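PDB 3AQT: bacterial regulatory proteins, tetR family from Corynebacterium glutamicum, which binds resorcinol as its inducer and probably acts as a DNA-binding transcriptional repressor of the TetR family. Local coordinates for residues R132-L135 with I139-G142; A216-V221 with A226-I231. One frame throughout, in Å; residues are numbered along the deposited sequence.

Both contacts belong to the all-helical C-terminal, ligand-binding part of this TetR-family regulator, and they come in series along the chain: interaction 1 is complete before interaction 2 begins. Each joins two helices that follow one another across a short connection, interaction 1 from helix 119-134 into helix 138-146, interaction 2 from helix 209-220 into helix 225-231. Their centres lie about 23 Å apart, with nearest atoms about 11 Å apart, so they do not touch. Helix 119-134 ties them together, since it supplies one side of interaction 1 and also packs against Leu218 of interaction 2. It carries the resorcinol-pocket residues Phe123, Ser126, Leu127 and Leu130; the side chains of Trp140 and Leu218 each lie about 9 Å from the bound resorcinol.

Interaction 1. Residues R132-L135 with I139-G142; sequences RHSL and IWGG
His133 lies over one face of the Trp140 indole at the tight connection between helix 119-134 and helix 138-146, in the all-helical ligand-binding domain of the TetR fold. The tight part is aromatic. His133 CB sits above the six-membered ring of Trp140, 4.0 Å from its centroid and 10° off the normal, a CH-pi contact. His133 CD2 lies 3.4 Å from Trp140 CE2 over that face, toward the rim, and the imidazole and the five-membered ring meet obliquely, their planes at 48°. Trp140 holds its CG anti to the carbonyl carbon (chi1 -86°), which lays the indole back alongside the end of the first helix. Phe102 meets it edge-to-face, and Ala101 and Val105 of helix 90-111 also pack on it.

The backbone approach is looser, though buried: Ser134 O and Gly141 N stand 3.8 Å apart where the chains come nearest, Ser134 CA to Gly141 CA 5.2 Å. The side nearer solvent is that of His133, which stays partly exposed while touching Val105. Ser134 OG, hydrogen-bonded to Leu130 O, comes to the indole edge near its plane, 3.6 Å from Trp140 CE3.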
# COMPACT_ATOMS: atom_id res chain seq x y z
N ARG B 132 14.55 -6.91 5.86
CA ARG B 132 16.01 -6.79 5.87
C ARG B 132 16.57 -6.70 4.46
O ARG B 132 17.51 -5.95 4.21
CB ARG B 132 16.64 -7.98 6.61
CG ARG B 132 15.97 -8.23 7.95
CD ARG B 132 16.93 -8.42 9.11
NE ARG B 132 17.45 -9.78 9.23
CZ ARG B 132 17.83 -10.31 10.39
NH1 ARG B 132 17.76 -9.61 11.51
NH2 ARG B 132 18.30 -11.55 10.43
N HIS B 133 16.00 -7.45 3.53
CA HIS B 133 16.49 -7.40 2.16
C HIS B 133 16.23 -6.03 1.56
O HIS B 133 16.99 -5.55 0.72
CB HIS B 133 15.79 -8.46 1.32
CG HIS B 133 16.72 -9.23 0.44
ND1 HIS B 133 17.30 -10.42 0.84
CD2 HIS B 133 17.20 -8.98 -0.80
CE1 HIS B 133 18.10 -10.86 -0.11
NE2 HIS B 133 18.06 -10.00 -1.12
N SER B 134 15.14 -5.39 1.98
CA SER B 134 14.78 -4.08 1.47
C SER B 134 15.72 -2.99 1.94
O SER B 134 15.98 -2.04 1.21
CB SER B 134 13.36 -3.73 1.89
OG SER B 134 12.42 -4.57 1.23
N LEU B 135 16.24 -3.13 3.15
CA LEU B 135 17.14 -2.12 3.69
C LEU B 135 18.59 -2.40 3.32
O LEU B 135 19.48 -1.64 3.71
CB LEU B 135 17.01 -2.06 5.21
CG LEU B 135 15.58 -1.99 5.74
CD1 LEU B 135 15.60 -1.88 7.26
CD2 LEU B 135 14.85 -0.80 5.12
N ILE B 139 18.78 -2.32 -5.26
CA ILE B 139 17.73 -2.59 -6.23
C ILE B 139 16.37 -2.79 -5.57
O ILE B 139 15.35 -2.36 -6.10
CB ILE B 139 18.13 -3.81 -7.11
CG1 ILE B 139 17.28 -3.84 -8.38
CG2 ILE B 139 17.99 -5.10 -6.33
CD1 ILE B 139 17.82 -3.05 -9.45
N TRP B 140 16.35 -3.44 -4.40
CA TRP B 140 15.10 -3.68 -3.68
C TRP B 140 14.49 -2.37 -3.21
O TRP B 140 13.31 -2.10 -3.45
CB TRP B 140 15.33 -4.58 -2.47
CG TRP B 140 15.29 -6.04 -2.80
CD1 TRP B 140 16.11 -6.72 -3.65
CD2 TRP B 140 14.34 -6.99 -2.30
NE1 TRP B 140 15.73 -8.03 -3.72
CE2 TRP B 140 14.65 -8.23 -2.90
CE3 TRP B 140 13.26 -6.92 -1.41
CZ2 TRP B 140 13.92 -9.39 -2.65
CZ3 TRP B 140 12.53 -8.07 -1.16
CH2 TRP B 140 12.87 -9.30 -1.77
N GLY B 141 15.29 -1.57 -2.52
CA GLY B 141 14.80 -0.30 -2.04
C GLY B 141 14.19 0.48 -3.19
O GLY B 141 13.21 1.19 -3.02
N GLY B 142 14.79 0.33 -4.36
CA GLY B 142 14.28 1.02 -5.53
C GLY B 142 12.92 0.51 -5.95
O GLY B 142 12.10 1.27 -6.45

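Interaction 2. Residues A216-V221 with A226-I231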
# COMPACT_ATOMS: atom_id res chain seq x y z
N ALA B 216 3.47 -6.82 14.32
CA ALA B 216 2.20 -6.20 13.95
C ALA B 216 1.41 -7.08 12.99
O ALA B 216 0.18 -7.17 13.09
CB ALA B 216 2.44 -4.83 13.32
N MSE B 217 2.10 -7.74 12.07
CA MSE B 217 1.41 -8.61 11.13
C MSE B 217 0.90 -9.85 11.85
O MSE B 217 -0.17 -10.38 11.51
CB MSE B 217 2.33 -9.01 9.96
CG MSE B 217 2.68 -7.86 9.01
SE MSE B 217 1.14 -6.81 8.38
CE MSE B 217 0.07 -8.25 7.69
N LEU B 218 1.65 -10.30 12.86
CA LEU B 218 1.24 -11.47 13.64
C LEU B 218 -0.01 -11.11 14.42
O LEU B 218 -0.93 -11.91 14.53
CB LEU B 218 2.35 -11.91 14.61
CG LEU B 218 3.48 -12.73 13.97
CD1 LEU B 218 4.49 -13.15 15.02
CD2 LEU B 218 2.89 -13.96 13.30
N ARG B 219 -0.04 -9.90 14.97
CA ARG B 219 -1.22 -9.49 15.71
C ARG B 219 -2.40 -9.38 14.76
O ARG B 219 -3.53 -9.77 15.08
CB ARG B 219 -0.96 -8.16 16.43
CG ARG B 219 -0.09 -8.32 17.66
CD ARG B 219 -0.08 -7.06 18.51
NE ARG B 219 0.91 -6.11 18.04
CZ ARG B 219 2.15 -6.05 18.51
NH1 ARG B 219 2.55 -6.88 19.46
NH2 ARG B 219 3.00 -5.16 18.00
N MSE B 220 -2.15 -8.88 13.56
CA MSE B 220 -3.20 -8.74 12.57
C MSE B 220 -3.86 -10.07 12.25
O MSE B 220 -5.04 -10.10 11.93
CB MSE B 220 -2.66 -8.13 11.28
CG MSE B 220 -3.76 -7.84 10.27
SE MSE B 220 -3.11 -7.29 8.56
CE MSE B 220 -2.98 -9.06 7.77
N VAL B 221 -3.10 -11.17 12.32
CA VAL B 221 -3.69 -12.47 12.04
C VAL B 221 -4.15 -13.28 13.26
O VAL B 221 -4.36 -14.49 13.17
CB VAL B 221 -2.76 -13.35 11.14
CG1 VAL B 221 -2.75 -12.78 9.73
CG2 VAL B 221 -1.35 -13.41 11.71
N ALA B 226 1.25 -9.73 23.27
CA ALA B 226 2.55 -9.97 23.90
C ALA B 226 3.33 -11.13 23.28
O ALA B 226 4.56 -11.08 23.17
CB ALA B 226 2.38 -10.21 25.39
N GLU B 227 2.61 -12.17 22.87
CA GLU B 227 3.29 -13.31 22.29
C GLU B 227 3.93 -12.95 20.94
O GLU B 227 5.05 -13.37 20.65
CB GLU B 227 2.31 -14.47 22.12
CG GLU B 227 2.90 -15.69 21.46
CD GLU B 227 2.00 -16.91 21.57
OE1 GLU B 227 0.77 -16.72 21.73
OE2 GLU B 227 2.51 -18.04 21.48
N ALA B 228 3.21 -12.15 20.15
CA ALA B 228 3.68 -11.71 18.84
C ALA B 228 5.11 -11.17 18.85
O ALA B 228 5.95 -11.60 18.06
CB ALA B 228 2.74 -10.66 18.27
N ARG B 229 5.37 -10.23 19.74
CA ARG B 229 6.69 -9.62 19.86
C ARG B 229 7.76 -10.70 20.08
O ARG B 229 8.80 -10.71 19.43
CB ARG B 229 6.68 -8.61 21.01
CG ARG B 229 8.01 -7.94 21.29
CD ARG B 229 8.51 -7.15 20.10
NE ARG B 229 9.93 -6.83 20.21
CZ ARG B 229 10.61 -6.13 19.31
NH1 ARG B 229 10.00 -5.66 18.24
NH2 ARG B 229 11.91 -5.90 19.49
N GLU B 230 7.48 -11.61 21.01
CA GLU B 230 8.42 -12.68 21.32
C GLU B 230 8.72 -13.54 20.10
O GLU B 230 9.87 -13.87 19.82
CB GLU B 230 7.86 -13.56 22.44
CG GLU B 230 8.59 -14.88 22.62
CD GLU B 230 7.84 -16.08 22.05
OE1 GLU B 230 6.63 -16.21 22.34
OE2 GLU B 230 8.46 -16.88 21.32
N ILE B 231 7.67 -13.92 19.37
CA ILE B 231 7.85 -14.74 18.19
C ILE B 231 8.67 -14.02 17.13
O ILE B 231 9.50 -14.63 16.46
CB ILE B 231 6.50 -15.15 17.60
CG1 ILE B 231 5.71 -15.96 18.62
CG2 ILE B 231 6.72 -15.95 16.33
CD1 ILE B 231 5.69 -17.49 18.51
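Ala228 sets its methyl group against two side chains of the preceding helix: its CB lies 3.7 Å from Arg219 CG and 3.9 Å from Leu218 CB. With only a methyl there, the backbones can come close, Leu218 CA and Ala228 CA 5.7 Å apart. Leu218 then reaches along the second helix, where its CD1 touches Ala228 O at 3.7 Å and Ile231 CG2 at 3.8 Å; the Leu218 and Ile231 side chains meet at about a right angle. Ile231 offers that methyl because CG2 stands anti to the backbone N, while CG1 is directed elsewhere (chi1 -61°).

The arrangement is a helical hairpin in the TetR-type C-terminal domain. The axes of 216-220 and 226-231 approach to 8.6 Å, their N-to-C directions 136° apart, an oblique antiparallel pairing.

Farther out, the Arg219 chain bends at chi3 (-85°) and brings NH1 to 4.0 Å from Ala228 CB. The same Arg219 NH1 is hydrogen-bonded to Ala225 O, which ties the side chain to the start of the second helix. Behind Leu218 stand Ala120 and Ala124 of helix 119-134, and Ile231 rests on Asp118 and Arg174. The dimer partner lies close by: Met220 O accepts a hydrogen bond from Arg219 NH1 of the second subunit, and selenomethionine Met220 packs on Met220 of that chain.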